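Local coordinates for protein phosphoribosyltransferase (Thermus thermophilus, PDB 1WD5) that is a predicted phosphoribosyltransferase of the type I family, and so probably transfers phosphoribosyl groups, although its substrate is unknown, at residues Leu28-Gly33 and Asp50-Arg55. Sequence-based numbering, arbitrary orientation.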
loop_
_atom_site.group_PDB
_atom_site.type_symbol
_atom_site.label_atom_id
_atom_site.label_comp_id
_atom_site.label_asym_id
_atom_site.label_seq_id
_atom_site.Cartn_x
_atom_site.Cartn_y
_atom_site.Cartn_z
ATOM N N LEU A 28 5.497 1.362 4.765
ATOM C CA LEU A 28 4.672 2.181 3.882
ATOM C C LEU A 28 3.199 1.834 4.001
ATOM O O LEU A 28 2.801 0.690 3.780
ATOM C CB LEU A 28 5.116 1.993 2.429
ATOM C CG LEU A 28 6.583 2.302 2.122
ATOM C CD1 LEU A 28 6.837 2.123 0.631
ATOM C CD2 LEU A 28 6.915 3.730 2.549
ATOM N N GLY A 29 2.386 2.827 4.346
ATOM C CA GLY A 29 0.964 2.589 4.476
ATOM C C GLY A 29 0.176 3.162 3.314
ATOM O O GLY A 29 0.464 4.264 2.843
ATOM N N LEU A 30 -0.806 2.409 2.829
ATOM C CA LEU A 30 -1.644 2.893 1.737
ATOM C C LEU A 30 -2.680 3.832 2.345
ATOM O O LEU A 30 -3.254 3.532 3.383
ATOM C CB LEU A 30 -2.354 1.728 1.038
ATOM C CG LEU A 30 -1.564 0.915 0.004
ATOM C CD1 LEU A 30 -0.361 0.251 0.652
ATOM C CD2 LEU A 30 -2.481 -0.137 -0.607
ATOM N N PRO A 31 -2.926 4.988 1.708
ATOM C CA PRO A 31 -3.903 5.969 2.204
ATOM C C PRO A 31 -5.307 5.369 2.171
ATOM O O PRO A 31 -5.620 4.614 1.250
ATOM C CB PRO A 31 -3.772 7.127 1.213
ATOM C CG PRO A 31 -2.395 6.952 0.622
ATOM C CD PRO A 31 -2.290 5.460 0.469
ATOM N N ARG A 32 -6.146 5.668 3.165
ATOM C CA ARG A 32 -5.798 6.520 4.301
ATOM C C ARG A 32 -5.789 5.701 5.595
ATOM O O ARG A 32 -4.894 5.850 6.422
ATOM C CB ARG A 32 -6.788 7.685 4.429
ATOM C CG ARG A 32 -6.716 8.683 3.265
ATOM C CD ARG A 32 -7.451 9.986 3.573
ATOM N NE ARG A 32 -8.900 9.824 3.647
ATOM C CZ ARG A 32 -9.707 9.725 2.593
ATOM N NH1 ARG A 32 -9.217 9.770 1.359
ATOM N NH2 ARG A 32 -11.014 9.590 2.773
ATOM N N GLY A 33 -6.786 4.835 5.762
ATOM C CA GLY A 33 -6.855 4.014 6.958
ATOM C C GLY A 33 -5.604 3.172 7.146
ATOM O O GLY A 33 -5.191 2.889 8.275
ATOM N N ASP A 50 5.960 6.062 6.516
ATOM C CA ASP A 50 5.767 6.934 5.364
ATOM C C ASP A 50 4.557 6.411 4.612
ATOM O O ASP A 50 4.006 5.357 4.944
ATOM C CB ASP A 50 7.001 6.955 4.445
ATOM C CG ASP A 50 6.942 8.080 3.416
ATOM O OD1 ASP A 50 6.039 8.939 3.509
ATOM O OD2 ASP A 50 7.803 8.118 2.515
ATOM N N VAL A 51 4.132 7.157 3.607
ATOM C CA VAL A 51 2.980 6.762 2.828
ATOM C C VAL A 51 3.434 6.383 1.425
ATOM O O VAL A 51 4.432 6.906 0.927
ATOM C CB VAL A 51 1.975 7.924 2.740
ATOM C CG1 VAL A 51 2.643 9.130 2.081
ATOM C CG2 VAL A 51 0.753 7.505 1.959
ATOM N N VAL A 52 2.719 5.455 0.801
ATOM C CA VAL A 52 3.041 5.062 -0.560
ATOM C C VAL A 52 1.953 5.715 -1.391
ATOM O O VAL A 52 0.763 5.540 -1.120
ATOM C CB VAL A 52 3.046 3.518 -0.749
ATOM C CG1 VAL A 52 1.723 2.916 -0.323
ATOM C CG2 VAL A 52 3.354 3.183 -2.200
ATOM N N LEU A 53 2.373 6.493 -2.382
ATOM C CA LEU A 53 1.455 7.232 -3.237
ATOM C C LEU A 53 1.544 6.747 -4.677
ATOM O O LEU A 53 2.492 7.068 -5.399
ATOM C CB LEU A 53 1.793 8.721 -3.143
ATOM C CG LEU A 53 1.599 9.293 -1.730
ATOM C CD1 LEU A 53 2.391 10.585 -1.542
ATOM C CD2 LEU A 53 0.112 9.533 -1.503
ATOM N N VAL A 54 0.541 5.977 -5.087
ATOM C CA VAL A 54 0.507 5.399 -6.423
ATOM C C VAL A 54 -0.926 5.267 -6.941
ATOM O O VAL A 54 -1.885 5.399 -6.176
ATOM C CB VAL A 54 1.126 3.984 -6.405
ATOM C CG1 VAL A 54 2.538 4.031 -5.838
ATOM C CG2 VAL A 54 0.264 3.065 -5.556
ATOM N N ARG A 55 -1.052 5.000 -8.240
ATOM C CA ARG A 55 -2.339 4.807 -8.897
ATOM C C ARG A 55 -2.226 3.665 -9.899
ATOM O O ARG A 55 -1.189 3.474 -10.540
ATOM C CB ARG A 55 -2.778 6.070 -9.650
ATOM C CG ARG A 55 -3.210 7.235 -8.760
ATOM C CD ARG A 55 -4.528 6.947 -8.066
ATOM N NE ARG A 55 -5.615 6.758 -9.023
ATOM C CZ ARG A 55 -6.824 6.310 -8.698
ATOM N NH1 ARG A 55 -7.111 6.007 -7.436
ATOM N NH2 ARG A 55 -7.744 6.144 -9.636
#
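G29 joins the two parallel strands through both of its backbone polar atoms. Its N donates to D50 O at 3.1 Å, in the plane of that carbonyl, and its O accepts from V52 N at 3.3 Å with the donor 42° above the carbonyl plane. The same G29 O also lies 3.4 Å from V51 CG2, the methyl placed anti to the backbone N. P31 crosses V51 at about a right angle: its CG presses on V51 CG2 at 3.5 Å, tighter than usual for two carbons, while its CD rests 3.4 Å from V52 O and its CG reaches L53 CD2 more distantly. A glycine in place of P31 would remove the ring and would probably leave a gap beside V51 CG2 and L53 CD2. V52 points toward segment 28-33, its CG1 set between backbone N and carbonyl carbon (chi1 56°) and meeting CD1 of L30, just past the end of strand 26-29, at 3.5 Å, with the two side chains lying side by side. On the sheet face shared with D50, L28 CD2 packs against D50 CB at 3.7 Å. The carboxylate beyond that CB is held by a salt bridge from R110 to OD1 and a hydrogen bond from A116 N to OD2. L28 and L30 continue onto helix 134-144 through V143, S135 and M136, and L53 onto helix 88-112. Strand 26-29, helix 33-45 and strand 48-59 form a beta-alpha-beta crossover in the central sheet, consistent with the Rossmann-like core of type I phosphoribosyltransferases.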